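Local coordinates for putative 6-pyruvoyl tetrahydrobiopterin synthase (Caenorhabditis elegans, PDB 2G64), which catalyses the conversion of 7,8-dihydroneopterin triphosphate into 6-pyruvoyl tetrahydropterin with release of triphosphate, a zinc-dependent step of tetrahydrobiopterin biosynthesis, at the interface of chains A and B. Residues are numbered along the deposited sequence; one frame, centred on the assembly and turned at random. Chains: chain A/B, Putative 6-pyruvoyl tetrahydrobiopterin synthase.

Contact 1: the interface of chains A and B. Residues chain A 23, 26, 34-35, 98, 100, 103; chain B 61-64.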
# COMPACT_ATOMS: atom_id res chain seq x y z
N SER A 23 -5.71 31.55 9.59
CA SER A 23 -6.27 32.57 8.69
C SER A 23 -6.03 33.98 9.23
O SER A 23 -6.33 34.27 10.38
CB SER A 23 -7.77 32.38 8.49
OG SER A 23 -8.30 33.49 7.77
N LEU A 26 -9.27 35.60 10.72
CA LEU A 26 -9.80 35.09 11.97
C LEU A 26 -8.97 35.60 13.15
O LEU A 26 -7.76 35.83 13.04
CB LEU A 26 -9.82 33.54 11.98
CG LEU A 26 -10.79 32.84 11.01
CD1 LEU A 26 -10.63 31.31 11.04
CD2 LEU A 26 -12.23 33.25 11.34
N THR A 34 -11.33 26.93 14.85
CA THR A 34 -11.54 26.43 13.48
C THR A 34 -10.56 25.32 13.16
O THR A 34 -10.94 24.29 12.59
CB THR A 34 -11.42 27.58 12.47
OG1 THR A 34 -12.42 28.57 12.78
CG2 THR A 34 -11.61 27.10 11.01
N PHE A 35 -9.31 25.50 13.57
CA PHE A 35 -8.22 24.66 13.05
C PHE A 35 -7.70 23.65 14.07
O PHE A 35 -7.03 22.69 13.70
CB PHE A 35 -7.11 25.55 12.49
CG PHE A 35 -7.52 26.30 11.24
CD1 PHE A 35 -8.03 25.60 10.12
CD2 PHE A 35 -7.43 27.68 11.18
CE1 PHE A 35 -8.42 26.28 8.97
CE2 PHE A 35 -7.82 28.37 10.03
CZ PHE A 35 -8.31 27.65 8.92
N VAL A 98 -5.11 30.36 2.94
CA VAL A 98 -4.81 29.36 3.97
C VAL A 98 -4.30 28.06 3.35
O VAL A 98 -4.81 27.62 2.33
CB VAL A 98 -6.06 29.09 4.86
CG1 VAL A 98 -7.16 28.33 4.10
CG2 VAL A 98 -5.67 28.39 6.15
N THR A 100 -4.75 24.93 3.70
CA THR A 100 -5.53 23.67 3.80
C THR A 100 -5.21 22.85 2.58
O THR A 100 -4.83 23.40 1.55
CB THR A 100 -7.06 23.92 3.78
OG1 THR A 100 -7.39 24.73 2.64
CG2 THR A 100 -7.51 24.60 5.04
N ASN A 103 -6.76 24.00 -0.62
CA ASN A 103 -6.07 25.12 -1.28
C ASN A 103 -4.72 24.74 -1.87
O ASN A 103 -4.26 25.34 -2.86
CB ASN A 103 -5.97 26.34 -0.35
CG ASN A 103 -7.27 27.12 -0.26
OD1 ASN A 103 -7.95 27.34 -1.28
ND2 ASN A 103 -7.65 27.51 0.97
N THR B 61 -12.94 31.41 4.34
CA THR B 61 -12.32 31.69 5.63
C THR B 61 -11.54 30.48 6.20
O THR B 61 -10.36 30.59 6.55
CB THR B 61 -13.35 32.21 6.65
OG1 THR B 61 -13.99 33.38 6.11
CG2 THR B 61 -12.66 32.61 7.95
N SER B 62 -12.20 29.33 6.25
CA SER B 62 -11.59 28.14 6.82
C SER B 62 -10.73 27.39 5.80
O SER B 62 -9.91 26.58 6.18
CB SER B 62 -12.66 27.19 7.37
OG SER B 62 -13.44 26.65 6.32
N GLY B 63 -10.96 27.64 4.51
CA GLY B 63 -10.27 26.86 3.46
C GLY B 63 -10.71 25.41 3.33
O GLY B 63 -10.03 24.61 2.68
N MET B 64 -11.87 25.08 3.91
CA MET B 64 -12.32 23.69 3.93
C MET B 64 -13.62 23.48 3.17
O MET B 64 -14.51 24.34 3.16
CB MET B 64 -12.50 23.21 5.37
CG MET B 64 -11.20 23.16 6.14
SD MET B 64 -11.46 22.67 7.86
CE MET B 64 -13.03 23.45 8.25

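Contact 2: the interface of chains A and B. Residues chain A 131-134; chain B 10-13, 68.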
# COMPACT_ATOMS: atom_id res chain seq x y z
N PRO A 131 -2.44 9.32 4.14
CA PRO A 131 -3.12 8.22 3.45
C PRO A 131 -4.63 8.18 3.68
O PRO A 131 -5.34 7.50 2.93
CB PRO A 131 -2.40 6.96 3.99
CG PRO A 131 -1.00 7.50 4.38
CD PRO A 131 -1.34 8.85 5.00
N LYS A 132 -5.11 8.91 4.67
CA LYS A 132 -6.52 8.87 5.04
C LYS A 132 -7.33 10.09 4.61
O LYS A 132 -8.56 10.07 4.73
CB LYS A 132 -6.68 8.71 6.55
CG LYS A 132 -6.29 7.33 7.09
CD LYS A 132 -6.03 7.38 8.60
CE LYS A 132 -7.23 7.89 9.38
NZ LYS A 132 -8.25 6.83 9.62
N ASN A 133 -6.65 11.14 4.15
CA ASN A 133 -7.30 12.44 3.85
C ASN A 133 -6.88 12.85 2.44
O ASN A 133 -5.72 13.22 2.22
CB ASN A 133 -6.82 13.53 4.82
CG ASN A 133 -7.25 13.27 6.26
OD1 ASN A 133 -8.36 12.84 6.52
ND2 ASN A 133 -6.36 13.57 7.21
N ILE A 134 -7.82 12.77 1.49
CA ILE A 134 -7.52 12.89 0.07
C ILE A 134 -8.36 14.00 -0.56
O ILE A 134 -9.58 14.05 -0.36
CB ILE A 134 -7.84 11.55 -0.66
CG1 ILE A 134 -7.00 10.41 -0.08
CG2 ILE A 134 -7.61 11.67 -2.16
CD1 ILE A 134 -7.71 9.56 0.97
N GLU B 10 -12.02 13.59 0.90
CA GLU B 10 -12.34 12.19 1.14
C GLU B 10 -11.61 11.72 2.38
O GLU B 10 -10.44 12.03 2.56
CB GLU B 10 -11.94 11.34 -0.07
CG GLU B 10 -12.26 9.85 0.08
CD GLU B 10 -11.99 9.09 -1.21
OE1 GLU B 10 -10.87 9.20 -1.77
OE2 GLU B 10 -12.91 8.40 -1.68
N ARG B 11 -12.32 10.97 3.22
CA ARG B 11 -11.78 10.52 4.48
C ARG B 11 -11.93 8.99 4.54
O ARG B 11 -12.99 8.46 4.20
CB ARG B 11 -12.54 11.19 5.62
CG ARG B 11 -12.29 10.58 7.00
CD ARG B 11 -10.86 10.80 7.42
NE ARG B 11 -10.63 10.29 8.77
CZ ARG B 11 -9.57 10.61 9.50
NH1 ARG B 11 -8.65 11.43 9.02
NH2 ARG B 11 -9.43 10.10 10.72
N VAL B 12 -10.86 8.31 4.93
CA VAL B 12 -10.79 6.84 4.86
C VAL B 12 -10.77 6.30 6.28
O VAL B 12 -10.01 6.78 7.13
CB VAL B 12 -9.49 6.36 4.13
CG1 VAL B 12 -9.43 4.81 4.06
CG2 VAL B 12 -9.36 7.00 2.71
N ASP B 13 -11.61 5.32 6.56
CA ASP B 13 -11.56 4.63 7.86
C ASP B 13 -11.86 3.16 7.56
O ASP B 13 -11.87 2.77 6.39
CB ASP B 13 -12.60 5.24 8.80
CG ASP B 13 -12.23 5.11 10.27
OD1 ASP B 13 -11.67 4.06 10.67
OD2 ASP B 13 -12.52 6.05 11.04
N LEU B 68 -13.49 18.65 9.15
CA LEU B 68 -13.06 17.25 9.33
C LEU B 68 -13.41 16.72 10.71
O LEU B 68 -13.75 15.55 10.87
CB LEU B 68 -11.57 17.05 9.01
CG LEU B 68 -11.01 15.63 9.28
CD1 LEU B 68 -11.69 14.57 8.42
CD2 LEU B 68 -9.50 15.55 9.11
O HOH W 1 -10.42 14.13 5.08
O HOH W 2 -6.59 13.36 10.40

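Contact 1: the interface of chains A and B
The hydroxyl OG1 of A:Thr100 donates to the backbone carbonyl O of B:Gly63 at 2.6 Å, a short hydrogen bond across the patch. OG1 sits between its own backbone N and carbonyl carbon (chi1 52°), which points the hydroxyl at that oxygen; it approaches from above the carbonyl plane, about 30° out of it, and not along a lone pair. The methyl CG2 of the same threonine lies over the B:Ser62–B:Gly63 turn, so both branches of one side chain are used. Next to it, CG1 of A:Val98 presses on the bare CA of B:Gly63 at 3.5 Å, tight for two carbons. Beside them on the same side of the turn, the ring of A:Phe35 comes in edge first: the carbonyl O of B:Ser62 lies in the ring plane, 3.2 Å from CE1, where the ring hydrogens would offer it a weakly positive rim. Further along, the methyl CG2 of B:Thr61 packs obliquely against the tip of A:Leu26, 3.5 Å from CD2, and CB of B:Ser62 touches CG2 of A:Thr34.

The same methyl of A:Thr34, held anti to the backbone N, sits 3.8 Å above the centre of the A:Phe35 ring and probably helps set its tilt. Behind this first shell, the amide ND2 of A:Asn103, in helix 101-115, donates to the carbonyl O of A:Val98 at 3.1 Å, on a lone pair, and so braces the segment that carries both A:Val98 and A:Thr100. In chain B, B:Ser62 turns its OG between the backbone N and the carbonyl carbon, where it accepts from the backbone N of B:Met64 and steadies the turn; B:Gly63 has a positive phi of 70°. The patch docks the 61-64 loop of one subunit onto its neighbour within the hexamer, beside helix 28-35 and near the active-site A:Cys38, and probably helps hold that region in place.

Contact 2: the interface of chains A and B
Strands 133-137 of chain A and 6-19 of chain B pair antiparallel here and continue the beta-sheet between neighbouring subunits, as in the barrel that trimers of the PTPS family (T-fold) form. At the A:Ile134–B:Glu10 pair the backbones bond both ways: A:Ile134 N gives to B:Glu10 O at 2.9 Å, and B:Glu10 N gives to A:Ile134 O. The register continues where B:Val12 N donates to A:Lys132 O at 2.9 Å, on a lone pair of the carbonyl. On one side of the paired strands, CD1 of A:Ile134 crosses obliquely onto CG2 of B:Val12 at 3.5 Å.

On the other side, A:Asn133 and B:Arg11 run alongside each other, their amide and guanidinium planes 22° apart. The arginine leaves with CG anti to the backbone N (chi1 167°), then bends at chi2 (66°), which brings NH1 to A:Asn133 OD1 at 2.9 Å; that oxygen lies in the guanidinium plane and receives the N-H on a lone pair. Water 1 also meets OD1, while water 2 bridges A:Asn133 ND2 and B:Arg11 NH1, so both ends of the amide are engaged, which is likely to hold its rotation. An alanine in place of B:Arg11 would remove the grip on OD1 and one end of the water 2 bridge, and would probably leave the A:Asn133 amide less firmly held. The A:Lys132 side chain is poorly ordered; as modelled, it bends at chi3 and chi4, lays CE over one guanidinium face towards its rim, and directs NZ to B:Val12 O at 3.0 Å.

Contact 1 and contact 2 belong to the same A–B interface, with their centres about 18 Å apart, and share no residue. Contact 1 takes the 61-64 loop of chain B; a few residues on, B:Leu68 at the start of helix 68-80 reaches contact 2, so this stretch of chain B links them. Contact 1 fastens a loop beside A:Cys38, about 9 Å from its centre; the centre of contact 2 is about 27 Å from B:Cys38 and about 19 Å from B:His84. Together they support one subunit boundary by loop docking and sheet continuation, which suits neighbours within a trimer of the head-to-head hexamer.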